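Local coordinates for protein malate dehydrogenase (Naegleria fowleri, PDB 6UM4) that probably catalyses the reversible, nicotinamide-dependent oxidation of malate to oxaloacetate, at residues 299-302 against 306-309; 361-366 against 372-377. One frame throughout, in Å; residues are numbered along the deposited sequence.

Contact 1 of 2, residues 299-302 against 306-309; sequences LNVI and QWIT
Val-301 sets one methyl, CG2, over a face of the Trp-307 indole. It stands 3.8 Å from the centroid of the five-membered ring and 21° off the ring normal, a CH-pi contact. The ring atom nearest to Val-301 CG2 is Trp-307 CG, at 3.6 Å. The two side chains cross at roughly a right angle, and a single methyl, not the whole side chain, rests on the ring, offset toward its rim. Trp-307 places CG opposite its backbone N (chi1 172°), which swings the indole out toward the turn; the valine's CG2 takes the same setting. Valine suits the place because its methyls branch directly at CB, so CG2 reaches the ring face while the backbone stays close.

At the six-membered end of the indole, Ile-302 lies alongside, pointing the same way, with Ile-302 CG2 4.1 Å from Trp-307 CZ3. Its carbonyl O is met by the Ile-308 methyl CD1 at 3.5 Å. Asn-300 shapes the turn that presents these residues. Its OD1 accepts from Ile-302 N (3.1 Å, 172°) in the carbonyl plane on a lone pair, forming an Asx turn.

Lys-263 and Val-264 of helix 250-264 pack on Val-301, while Phe-312, further along helix 305-317, meets the tryptophan ring. Cohesion between the two segments is thus largely dispersive, relying on shape and the polarisable indole, whereas the hydrogen bonds lie within each side.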
loop_
_atom_site.group_PDB
_atom_site.type_symbol
_atom_site.label_atom_id
_atom_site.label_comp_id
_atom_site.label_asym_id
_atom_site.label_seq_id
_atom_site.Cartn_x
_atom_site.Cartn_y
_atom_site.Cartn_z
ATOM N N LEU A 299 28.572 -9.946 24.297
ATOM C CA LEU A 299 28.714 -10.709 23.064
ATOM C C LEU A 299 27.533 -10.427 22.153
ATOM O O LEU A 299 26.382 -10.496 22.580
ATOM C CB LEU A 299 28.775 -12.201 23.366
ATOM C CG LEU A 299 30.004 -12.655 24.143
ATOM C CD1 LEU A 299 30.022 -14.164 24.284
ATOM C CD2 LEU A 299 31.204 -12.157 23.425
ATOM N N ASN A 300 27.824 -10.049 20.914
ATOM C CA ASN A 300 26.780 -9.755 19.942
ATOM C C ASN A 300 27.375 -9.865 18.550
ATOM O O ASN A 300 28.429 -9.283 18.274
ATOM C CB ASN A 300 26.181 -8.368 20.189
ATOM C CG ASN A 300 24.928 -8.125 19.375
ATOM O OD1 ASN A 300 24.981 -8.020 18.143
ATOM N ND2 ASN A 300 23.781 -8.136 20.048
ATOM N N VAL A 301 26.662 -10.565 17.668
ATOM C CA VAL A 301 27.187 -10.897 16.346
ATOM C C VAL A 301 27.495 -9.672 15.477
ATOM O O VAL A 301 28.319 -9.772 14.563
ATOM C CB VAL A 301 26.201 -11.846 15.628
ATOM C CG1 VAL A 301 24.932 -11.099 15.236
ATOM C CG2 VAL A 301 26.861 -12.482 14.407
ATOM N N ILE A 302 26.874 -8.516 15.728
ATOM C CA ILE A 302 27.162 -7.370 14.867
ATOM C C ILE A 302 28.543 -6.775 15.125
ATOM O O ILE A 302 28.974 -5.886 14.378
ATOM C CB ILE A 302 26.095 -6.258 14.970
ATOM C CG1 ILE A 302 26.121 -5.565 16.335
ATOM C CG2 ILE A 302 24.686 -6.794 14.659
ATOM C CD1 ILE A 302 25.343 -4.253 16.367
ATOM N N GLN A 306 33.772 -10.960 10.610
ATOM C CA GLN A 306 33.663 -12.024 9.618
ATOM C C GLN A 306 32.211 -12.256 9.224
ATOM O O GLN A 306 31.912 -12.501 8.048
ATOM C CB GLN A 306 34.312 -13.298 10.144
ATOM C CG GLN A 306 35.796 -13.092 10.412
ATOM C CD GLN A 306 36.540 -14.388 10.681
ATOM O OE1 GLN A 306 35.935 -15.465 10.748
ATOM N NE2 GLN A 306 37.867 -14.290 10.840
ATOM N N TRP A 307 31.293 -12.190 10.191
ATOM C CA TRP A 307 29.879 -12.298 9.852
ATOM C C TRP A 307 29.449 -11.112 8.994
ATOM O O TRP A 307 28.715 -11.274 8.012
ATOM C CB TRP A 307 29.036 -12.371 11.122
ATOM C CG TRP A 307 27.549 -12.289 10.853
ATOM C CD1 TRP A 307 26.735 -13.299 10.430
ATOM C CD2 TRP A 307 26.714 -11.128 10.981
ATOM N NE1 TRP A 307 25.441 -12.843 10.298
ATOM C CE2 TRP A 307 25.402 -11.515 10.634
ATOM C CE3 TRP A 307 26.944 -9.808 11.378
ATOM C CZ2 TRP A 307 24.328 -10.626 10.652
ATOM C CZ3 TRP A 307 25.877 -8.926 11.397
ATOM C CH2 TRP A 307 24.586 -9.338 11.036
ATOM N N ILE A 308 29.919 -9.914 9.342
ATOM C CA ILE A 308 29.622 -8.729 8.542
ATOM C C ILE A 308 30.063 -8.955 7.107
ATOM O O ILE A 308 29.298 -8.750 6.159
ATOM C CB ILE A 308 30.313 -7.492 9.143
ATOM C CG1 ILE A 308 29.730 -7.171 10.512
ATOM C CG2 ILE A 308 30.187 -6.301 8.201
ATOM C CD1 ILE A 308 30.339 -5.953 11.126
ATOM N N THR A 309 31.309 -9.400 6.938
ATOM C CA THR A 309 31.901 -9.513 5.612
ATOM C C THR A 309 31.312 -10.681 4.832
ATOM O O THR A 309 31.068 -10.571 3.624
ATOM C CB THR A 309 33.412 -9.674 5.737
ATOM O OG1 THR A 309 33.956 -8.496 6.342
ATOM C CG2 THR A 309 34.034 -9.832 4.356
#

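Contact 2 of 2, residues 361-366 against 372-377; sequences RGQYGI and CSMPVQ
Gln-363 OE1 accepts from the backbone N of Arg-361, two residues back, at 2.8 Å. The bond is bent, 137° at the hydrogen, and the donor is tilted 25° from the carbonyl plane. A bend at chi2 (93°) curls the amide back toward its own loop. Glutamine suits the place because its apolar stem faces the strand while its amide serves the loop backbone.

That stem meets Met-374 at about a right angle: Gln-363 CB lies 3.6 Å from Met-374 SD, and Gln-363 OE1 is 3.7 Å from Met-374 CE. The methionine, extended beyond CG, reaches far enough from the strand to bring the same CE to Ile-366, which comes to meet it tip to tip, Ile-366 CD1 lying 3.7 Å from Met-374 CE. Cys-372, two residues earlier on the same side of the strand, joins the cluster with its SG 3.8 Å from Ile-366 CD1. Long, flexible and polarisable, Met-374 can serve both loop residues at once.

Two overlapping turns shape the loop, with Gly-365 N bonded to Gly-362 O and Ile-366 N to Gln-363 O. Gly-362 has a backbone conformation in which a CB would press on the preceding carbonyl O. Gly-365 also sits at positive phi, a region that glycine enters easily. Val-386 of strand 383-386 touches both Gln-363 and Met-374, and Arg-361 forms a salt bridge with Glu-243.

The arrangement is that of a long connection between neighbouring antiparallel strands, 353-359 and 371-380. The loop folds back over one face of their three-stranded sheet and helps to bury Cys-372 and Met-374, within the alpha/beta C-terminal domain of lactate/malate dehydrogenases.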
loop_
_atom_site.group_PDB
_atom_site.type_symbol
_atom_site.label_atom_id
_atom_site.label_comp_id
_atom_site.label_asym_id
_atom_site.label_seq_id
_atom_site.Cartn_x
_atom_site.Cartn_y
_atom_site.Cartn_z
ATOM N N ARG A 361 29.396 17.223 -0.777
ATOM C CA ARG A 361 30.182 18.419 -0.514
ATOM C C ARG A 361 31.512 18.079 0.160
ATOM O O ARG A 361 32.061 18.892 0.910
ATOM C CB ARG A 361 29.381 19.404 0.338
ATOM C CG ARG A 361 27.992 19.777 -0.221
ATOM C CD ARG A 361 28.101 20.616 -1.504
ATOM N NE ARG A 361 26.800 21.102 -1.983
ATOM C CZ ARG A 361 26.630 21.944 -3.003
ATOM N NH1 ARG A 361 27.671 22.546 -3.558
ATOM N NH2 ARG A 361 25.407 22.311 -3.366
ATOM N N GLY A 362 32.034 16.878 -0.076
ATOM C CA GLY A 362 33.289 16.462 0.525
ATOM C C GLY A 362 33.199 15.899 1.921
ATOM O O GLY A 362 34.239 15.716 2.554
ATOM N N GLN A 363 31.998 15.591 2.416
ATOM C CA GLN A 363 31.859 14.929 3.706
ATOM C C GLN A 363 32.716 13.675 3.750
ATOM O O GLN A 363 32.747 12.899 2.792
ATOM C CB GLN A 363 30.391 14.567 3.965
ATOM C CG GLN A 363 29.435 15.753 4.103
ATOM C CD GLN A 363 28.780 16.145 2.797
ATOM O OE1 GLN A 363 29.298 15.857 1.719
ATOM N NE2 GLN A 363 27.590 16.754 2.886
ATOM N N TYR A 364 33.439 13.502 4.855
ATOM C CA TYR A 364 34.331 12.357 5.050
ATOM C C TYR A 364 35.349 12.211 3.910
ATOM O O TYR A 364 35.821 11.113 3.608
ATOM C CB TYR A 364 33.508 11.077 5.278
ATOM C CG TYR A 364 32.751 11.202 6.585
ATOM C CD1 TYR A 364 33.411 11.039 7.798
ATOM C CD2 TYR A 364 31.413 11.552 6.614
ATOM C CE1 TYR A 364 32.756 11.195 9.005
ATOM C CE2 TYR A 364 30.742 11.714 7.816
ATOM C CZ TYR A 364 31.420 11.527 9.008
ATOM O OH TYR A 364 30.779 11.693 10.217
ATOM N N GLY A 365 35.680 13.320 3.250
ATOM C CA GLY A 365 36.645 13.312 2.168
ATOM C C GLY A 365 36.148 12.739 0.863
ATOM O O GLY A 365 36.951 12.552 -0.059
ATOM N N ILE A 366 34.846 12.506 0.741
ATOM C CA ILE A 366 34.260 11.900 -0.462
ATOM C C ILE A 366 34.391 12.867 -1.635
ATOM O O ILE A 366 34.163 14.074 -1.459
ATOM C CB ILE A 366 32.795 11.530 -0.194
ATOM C CG1 ILE A 366 32.732 10.387 0.823
ATOM C CG2 ILE A 366 32.080 11.127 -1.459
ATOM C CD1 ILE A 366 31.319 10.133 1.378
ATOM N N CYS A 372 26.209 10.389 -3.264
ATOM C CA CYS A 372 26.759 9.315 -2.465
ATOM C C CYS A 372 25.934 9.180 -1.211
ATOM O O CYS A 372 25.692 10.180 -0.532
ATOM C CB CYS A 372 28.214 9.613 -2.119
ATOM S SG CYS A 372 29.003 8.362 -1.115
ATOM N N SER A 373 25.538 7.947 -0.899
ATOM C CA SER A 373 24.758 7.671 0.298
ATOM C C SER A 373 25.622 7.857 1.536
ATOM O O SER A 373 26.808 7.490 1.556
ATOM C CB SER A 373 24.199 6.246 0.236
ATOM O OG SER A 373 23.275 5.958 1.279
ATOM N N MET A 374 25.051 8.495 2.551
ATOM C CA MET A 374 25.759 8.775 3.793
ATOM C C MET A 374 24.767 8.683 4.939
ATOM O O MET A 374 23.568 8.897 4.741
ATOM C CB MET A 374 26.394 10.177 3.784
ATOM C CG MET A 374 27.291 10.485 2.610
ATOM S SD MET A 374 28.020 12.146 2.696
ATOM C CE MET A 374 28.357 12.356 0.943
ATOM N N PRO A 375 25.238 8.435 6.160
ATOM C CA PRO A 375 24.357 8.596 7.332
ATOM C C PRO A 375 23.949 10.051 7.476
ATOM O O PRO A 375 24.801 10.944 7.554
ATOM C CB PRO A 375 25.237 8.158 8.508
ATOM C CG PRO A 375 26.680 8.315 7.992
ATOM C CD PRO A 375 26.581 7.949 6.531
ATOM N N VAL A 376 22.637 10.294 7.493
ATOM C CA VAL A 376 22.116 11.642 7.682
ATOM C C VAL A 376 21.029 11.641 8.744
ATOM O O VAL A 376 20.405 10.616 9.042
ATOM C CB VAL A 376 21.555 12.258 6.389
ATOM C CG1 VAL A 376 22.578 12.178 5.266
ATOM C CG2 VAL A 376 20.202 11.609 6.025
ATOM N N GLN A 377 20.824 12.817 9.327
ATOM C CA GLN A 377 19.667 13.110 10.151
ATOM C C GLN A 377 18.748 14.028 9.363
ATOM O O GLN A 377 19.183 15.090 8.897
ATOM C CB GLN A 377 20.060 13.787 11.460
ATOM C CG GLN A 377 18.844 14.083 12.319
ATOM C CD GLN A 377 19.207 14.328 13.754
ATOM O OE1 GLN A 377 20.250 13.874 14.225
ATOM N NE2 GLN A 377 18.338 15.031 14.473
#

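From the N terminus, the chain passes through the Rossmann-type NAD-binding region before reaching either contact. Contact 1 comes first, after strand 292-293, and closes a small loop of three intervening residues as helix 305-317 gets under way. Helices 319-327 and 332-348 and strand 353-359 follow, and only then does contact 2 close a loop of five intervening residues against strand 371-380. The two are in series, neither nested nor crossed, and their nearest atoms are about 15 Å apart. Contact 1 ties a turn to a helix near the periphery, contact 2 a loop to a sheet nearer the centre, both within the alpha/beta C-terminal domain.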